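RagA protein (Porphyromonas gingivalis, PDB 6SLN) probably takes up peptides across the outer membrane as a TonB-dependent receptor, together with a partner protein. Local coordinates at residues N791-A799 with Q915-N923. Residues are numbered along the deposited sequence; the frame is centred on the assembly and turned at random.
Sequences NSFYMAEYA and QFDTHLLEN
Tyr798 and Met795 of strand 792-802 meet a type II beta turn, Thr918 to Leu921, that leads into strand 921-937 of the TonB-dependent receptor beta-barrel. Strand 792-802 belongs to a small antiparallel sheet separate from the barrel strands, so the contact joins that sheet to the start of a barrel strand. Thr918 makes the central polar link: with chi1 at 37° its OG1 lies between the backbone N and the carbonyl carbon, where it accepts a bond of 2.7 Å from Tyr798 N. The neighbouring bond from Thr918 N to Ala796 O is weak, and a water bonded to Ala796 N reaches Phe916 O, again weakly. Within the turn, Leu921 N is bonded to Thr918 O.

The Tyr798 ring, carried anti to its own backbone nitrogen (chi1 -176°), takes the edge of the His919 imidazole against one face, although the exact pose of the imidazole is doubtful in the model. The Asp917 carboxylate approaches the same ring obliquely, with OD2 3.5 Å from Tyr798 CD1; this oxygen is also hydrogen-bonded to Trp810 NE1 of strand 807-812, which ties the residue preceding the turn to a second strand of the small sheet. Phe916, the residue before Asp917, stacks on Tyr877 of helix 874-879 and packs against an apolar side chain of the bound peptide.

Earlier on the strand, Met795 SD lies 3.2 Å from Asp917 O and 3.9 Å from Leu921 CD2, while its CG passes Thr918 CG2. A bend at chi3 (76°) then sets Met795 CE 4.0 Å from Leu921 CD2. Leu921 divides its two methyls between neighbours: CD2 lies against the methionine, and CD1 sits almost on the normal of the Phe793 ring in a CH-pi contact, 3.8 Å from the ring centroid.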
ATOM      1  N   ASN A 791     -19.717  29.417 -26.581  1.00 43.18           N
ATOM      2  CA  ASN A 791     -18.915  29.683 -25.392  1.00 41.41           C
ATOM      3  C   ASN A 791     -17.979  30.840 -25.691  1.00 55.95           C
ATOM      4  O   ASN A 791     -17.127  30.745 -26.583  1.00 61.51           O
ATOM      5  CB  ASN A 791     -18.121  28.423 -25.032  1.00 39.15           C
ATOM      6  CG  ASN A 791     -17.475  28.494 -23.660  1.00 48.79           C
ATOM      7  OD1 ASN A 791     -17.746  29.413 -22.882  1.00 52.69           O
ATOM      8  ND2 ASN A 791     -16.620  27.524 -23.355  1.00 41.89           N
ATOM      9  N   SER A 792     -18.181  31.954 -24.991  1.00 59.43           N
ATOM     10  CA  SER A 792     -17.535  33.209 -25.342  1.00 57.82           C
ATOM     11  C   SER A 792     -16.875  33.839 -24.120  1.00 59.66           C
ATOM     12  O   SER A 792     -17.139  33.458 -22.975  1.00 59.30           O
ATOM     13  CB  SER A 792     -18.540  34.189 -25.971  1.00 50.33           C
ATOM     14  OG  SER A 792     -18.987  33.699 -27.227  1.00 46.71           O
ATOM     15  N   PHE A 793     -15.984  34.797 -24.378  1.00 56.09           N
ATOM     16  CA  PHE A 793     -15.297  35.468 -23.285  1.00 51.78           C
ATOM     17  C   PHE A 793     -16.191  36.546 -22.675  1.00 51.51           C
ATOM     18  O   PHE A 793     -17.141  37.033 -23.294  1.00 55.11           O
ATOM     19  CB  PHE A 793     -13.954  36.048 -23.754  1.00 48.54           C
ATOM     20  CG  PHE A 793     -12.877  35.008 -23.885  1.00 48.95           C
ATOM     21  CD1 PHE A 793     -12.204  34.543 -22.754  1.00 45.21           C
ATOM     22  CD2 PHE A 793     -12.573  34.450 -25.121  1.00 44.26           C
ATOM     23  CE1 PHE A 793     -11.235  33.580 -22.854  1.00 39.26           C
ATOM     24  CE2 PHE A 793     -11.602  33.468 -25.223  1.00 41.94           C
ATOM     25  CZ  PHE A 793     -10.932  33.041 -24.084  1.00 39.45           C
ATOM     26  N   TYR A 794     -15.882  36.905 -21.435  1.00 47.90           N
ATOM     27  CA  TYR A 794     -16.769  37.777 -20.673  1.00 55.63           C
ATOM     28  C   TYR A 794     -15.902  38.621 -19.752  1.00 58.91           C
ATOM     29  O   TYR A 794     -15.295  38.093 -18.810  1.00 56.78           O
ATOM     30  CB  TYR A 794     -17.801  36.957 -19.888  1.00 55.71           C
ATOM     31  CG  TYR A 794     -18.878  37.791 -19.210  1.00 61.59           C
ATOM     32  CD1 TYR A 794     -18.725  38.225 -17.890  1.00 57.28           C
ATOM     33  CD2 TYR A 794     -20.044  38.152 -19.891  1.00 58.25           C
ATOM     34  CE1 TYR A 794     -19.700  38.982 -17.268  1.00 56.01           C
ATOM     35  CE2 TYR A 794     -21.030  38.911 -19.277  1.00 55.49           C
ATOM     36  CZ  TYR A 794     -20.851  39.326 -17.964  1.00 59.83           C
ATOM     37  OH  TYR A 794     -21.818  40.090 -17.339  1.00 62.70           O
ATOM     38  N   MET A 795     -15.845  39.923 -20.030  1.00 54.99           N
ATOM     39  CA  MET A 795     -15.000  40.833 -19.264  1.00 55.37           C
ATOM     40  C   MET A 795     -15.398  42.263 -19.590  1.00 57.53           C
ATOM     41  O   MET A 795     -16.147  42.523 -20.537  1.00 54.60           O
ATOM     42  CB  MET A 795     -13.515  40.620 -19.563  1.00 53.82           C
ATOM     43  CG  MET A 795     -13.175  40.565 -21.041  1.00 51.84           C
ATOM     44  SD  MET A 795     -11.595  39.742 -21.307  1.00 53.04           S
ATOM     45  CE  MET A 795     -12.013  38.023 -21.090  1.00 54.14           C
ATOM     46  N   ALA A 796     -14.896  43.188 -18.775  1.00 54.43           N
ATOM     47  CA  ALA A 796     -14.996  44.595 -19.123  1.00 56.59           C
ATOM     48  C   ALA A 796     -14.115  44.876 -20.331  1.00 50.81           C
ATOM     49  O   ALA A 796     -13.148  44.157 -20.597  1.00 51.81           O
ATOM     50  CB  ALA A 796     -14.585  45.477 -17.948  1.00 60.02           C
ATOM     51  N   GLU A 797     -14.482  45.906 -21.090  1.00 54.83           N
ATOM     52  CA  GLU A 797     -13.697  46.340 -22.242  1.00 62.10           C
ATOM     53  C   GLU A 797     -12.776  47.466 -21.791  1.00 65.40           C
ATOM     54  O   GLU A 797     -13.230  48.586 -21.540  1.00 71.37           O
ATOM     55  CB  GLU A 797     -14.599  46.781 -23.388  1.00 71.54           C
ATOM     56  CG  GLU A 797     -15.561  45.694 -23.827  1.00 79.22           C
ATOM     57  CD  GLU A 797     -16.198  45.978 -25.170  1.00 89.87           C
ATOM     58  OE1 GLU A 797     -16.101  47.128 -25.661  1.00 97.87           O
ATOM     59  OE2 GLU A 797     -16.800  45.042 -25.733  1.00 89.85           O
ATOM     60  N   TYR A 798     -11.488  47.147 -21.671  1.00 69.34           N
ATOM     61  CA  TYR A 798     -10.473  48.108 -21.260  1.00 61.00           C
ATOM     62  C   TYR A 798     -10.394  49.243 -22.266  1.00 64.83           C
ATOM     63  O   TYR A 798     -10.311  49.002 -23.472  1.00 69.30           O
ATOM     64  CB  TYR A 798      -9.117  47.401 -21.147  1.00 47.25           C
ATOM     65  CG  TYR A 798      -8.025  48.296 -20.625  1.00 50.75           C
ATOM     66  CD1 TYR A 798      -7.998  48.679 -19.292  1.00 47.48           C
ATOM     67  CD2 TYR A 798      -7.028  48.777 -21.469  1.00 50.45           C
ATOM     68  CE1 TYR A 798      -7.013  49.510 -18.817  1.00 47.87           C
ATOM     69  CE2 TYR A 798      -6.036  49.597 -21.000  1.00 48.51           C
ATOM     70  CZ  TYR A 798      -6.036  49.961 -19.675  1.00 48.38           C
ATOM     71  OH  TYR A 798      -5.052  50.787 -19.194  1.00 55.72           O
ATOM     72  N   ALA A 799     -10.439  50.483 -21.780  1.00 73.77           N
ATOM     73  CA  ALA A 799     -10.326  51.630 -22.685  1.00 79.67           C
ATOM     74  C   ALA A 799      -8.878  52.113 -22.727  1.00 76.91           C
ATOM     75  O   ALA A 799      -8.123  51.781 -23.649  1.00 80.32           O
ATOM     76  CB  ALA A 799     -11.269  52.765 -22.267  1.00 75.02           C
ATOM     77  N   GLN A 915      -7.212  44.779 -13.945  1.00 52.08           N
ATOM     78  CA  GLN A 915      -8.389  43.929 -13.950  1.00 42.58           C
ATOM     79  C   GLN A 915      -8.253  42.918 -15.074  1.00 45.00           C
ATOM     80  O   GLN A 915      -7.369  43.021 -15.932  1.00 49.04           O
ATOM     81  CB  GLN A 915      -9.671  44.750 -14.092  1.00 43.41           C
ATOM     82  CG  GLN A 915      -9.840  45.809 -13.010  1.00 47.28           C
ATOM     83  CD  GLN A 915     -10.046  45.238 -11.610  1.00 50.29           C
ATOM     84  OE1 GLN A 915     -10.295  44.037 -11.429  1.00 53.61           O
ATOM     85  NE2 GLN A 915      -9.964  46.111 -10.610  1.00 47.31           N
ATOM     86  N   PHE A 916      -9.125  41.915 -15.053  1.00 46.78           N
ATOM     87  CA  PHE A 916      -9.080  40.863 -16.062  1.00 47.79           C
ATOM     88  C   PHE A 916      -9.976  41.231 -17.241  1.00 57.60           C
ATOM     89  O   PHE A 916     -10.926  40.526 -17.579  1.00 63.70           O
ATOM     90  CB  PHE A 916      -9.469  39.529 -15.443  1.00 50.93           C
ATOM     91  CG  PHE A 916      -8.306  38.806 -14.825  1.00 45.25           C
ATOM     92  CD1 PHE A 916      -7.325  38.251 -15.629  1.00 39.00           C
ATOM     93  CD2 PHE A 916      -8.178  38.708 -13.451  1.00 38.90           C
ATOM     94  CE1 PHE A 916      -6.246  37.595 -15.087  1.00 38.34           C
ATOM     95  CE2 PHE A 916      -7.092  38.044 -12.891  1.00 43.33           C
ATOM     96  CZ  PHE A 916      -6.123  37.489 -13.711  1.00 39.80           C
ATOM     97  N   ASP A 917      -9.650  42.369 -17.863  1.00 42.63           N
ATOM     98  CA  ASP A 917     -10.464  42.897 -18.948  1.00 43.94           C
ATOM     99  C   ASP A 917      -9.877  42.524 -20.299  1.00 43.54           C
ATOM    100  O   ASP A 917      -9.157  41.531 -20.396  1.00 52.18           O
ATOM    101  CB  ASP A 917     -10.599  44.406 -18.817  1.00 51.68           C
ATOM    102  CG  ASP A 917      -9.281  45.077 -18.535  1.00 54.22           C
ATOM    103  OD1 ASP A 917      -8.313  44.803 -19.270  1.00 53.01           O
ATOM    104  OD2 ASP A 917      -9.223  45.882 -17.581  1.00 49.67           O
ATOM    105  N   THR A 918     -10.161  43.313 -21.340  1.00 44.49           N
ATOM    106  CA  THR A 918      -9.758  42.932 -22.692  1.00 48.45           C
ATOM    107  C   THR A 918      -8.258  43.089 -22.940  1.00 51.04           C
ATOM    108  O   THR A 918      -7.715  42.389 -23.800  1.00 56.01           O
ATOM    109  CB  THR A 918     -10.534  43.741 -23.712  1.00 48.48           C
ATOM    110  OG1 THR A 918     -10.702  45.071 -23.210  1.00 56.90           O
ATOM    111  CG2 THR A 918     -11.876  43.093 -23.970  1.00 45.64           C
ATOM    112  N   HIS A 919      -7.576  44.014 -22.258  1.00 46.07           N
ATOM    113  CA  HIS A 919      -6.138  43.850 -22.097  1.00 53.85           C
ATOM    114  C   HIS A 919      -5.953  42.595 -21.263  1.00 68.98           C
ATOM    115  O   HIS A 919      -6.753  42.325 -20.370  1.00 79.89           O
ATOM    116  CB  HIS A 919      -5.490  45.058 -21.414  1.00 55.64           C
ATOM    117  CG  HIS A 919      -5.199  44.849 -19.958  1.00 74.92           C
ATOM    118  ND1 HIS A 919      -6.113  45.140 -18.969  1.00 80.98           N
ATOM    119  CD2 HIS A 919      -4.108  44.349 -19.326  1.00 78.54           C
ATOM    120  CE1 HIS A 919      -5.598  44.836 -17.790  1.00 81.55           C
ATOM    121  NE2 HIS A 919      -4.383  44.351 -17.979  1.00 76.99           N
ATOM    122  N   LEU A 920      -4.924  41.818 -21.578  1.00 66.69           N
ATOM    123  CA  LEU A 920      -4.760  40.439 -21.106  1.00 60.44           C
ATOM    124  C   LEU A 920      -5.504  39.447 -21.991  1.00 46.38           C
ATOM    125  O   LEU A 920      -5.116  38.278 -22.035  1.00 50.42           O
ATOM    126  CB  LEU A 920      -5.199  40.213 -19.648  1.00 53.19           C
ATOM    127  CG  LEU A 920      -4.583  41.084 -18.553  1.00 54.59           C
ATOM    128  CD1 LEU A 920      -4.839  40.487 -17.187  1.00 46.09           C
ATOM    129  CD2 LEU A 920      -3.098  41.272 -18.787  1.00 60.13           C
ATOM    130  N   LEU A 921      -6.562  39.849 -22.692  1.00 42.21           N
ATOM    131  CA  LEU A 921      -7.191  38.913 -23.635  1.00 49.15           C
ATOM    132  C   LEU A 921      -6.438  38.999 -24.955  1.00 53.18           C
ATOM    133  O   LEU A 921      -6.646  39.922 -25.736  1.00 58.22           O
ATOM    134  CB  LEU A 921      -8.674  39.203 -23.830  1.00 46.83           C
ATOM    135  CG  LEU A 921      -9.412  38.150 -24.680  1.00 49.15           C
ATOM    136  CD1 LEU A 921      -9.289  36.718 -24.086  1.00 41.22           C
ATOM    137  CD2 LEU A 921     -10.888  38.545 -24.937  1.00 42.92           C
ATOM    138  N   GLU A 922      -5.570  38.032 -25.223  1.00 48.92           N
ATOM    139  CA  GLU A 922      -4.702  38.109 -26.387  1.00 51.71           C
ATOM    140  C   GLU A 922      -5.135  37.140 -27.477  1.00 45.25           C
ATOM    141  O   GLU A 922      -5.654  36.057 -27.200  1.00 41.88           O
ATOM    142  CB  GLU A 922      -3.251  37.815 -26.009  1.00 53.16           C
ATOM    143  CG  GLU A 922      -2.645  38.815 -25.057  1.00 56.63           C
ATOM    144  CD  GLU A 922      -1.193  38.503 -24.780  1.00 57.96           C
ATOM    145  OE1 GLU A 922      -0.502  38.105 -25.743  1.00 60.24           O
ATOM    146  OE2 GLU A 922      -0.751  38.630 -23.613  1.00 51.23           O
ATOM    147  N   ASN A 923      -4.889  37.545 -28.721  1.00 43.45           N
ATOM    148  CA  ASN A 923      -5.007  36.667 -29.878  1.00 43.58           C
ATOM    149  C   ASN A 923      -3.983  35.538 -29.840  1.00 49.28           C
ATOM    150  O   ASN A 923      -2.841  35.705 -30.296  1.00 47.67           O
ATOM    151  CB  ASN A 923      -4.834  37.476 -31.158  1.00 44.75           C
ATOM    152  CG  ASN A 923      -5.235  36.707 -32.382  1.00 54.19           C
ATOM    153  OD1 ASN A 923      -4.916  35.519 -32.522  1.00 56.06           O
ATOM    154  ND2 ASN A 923      -5.958  37.367 -33.276  1.00 56.35           N
TER
HETATM  155  O   HOH W   1     -12.964  42.767 -16.636  1.00 38.58           O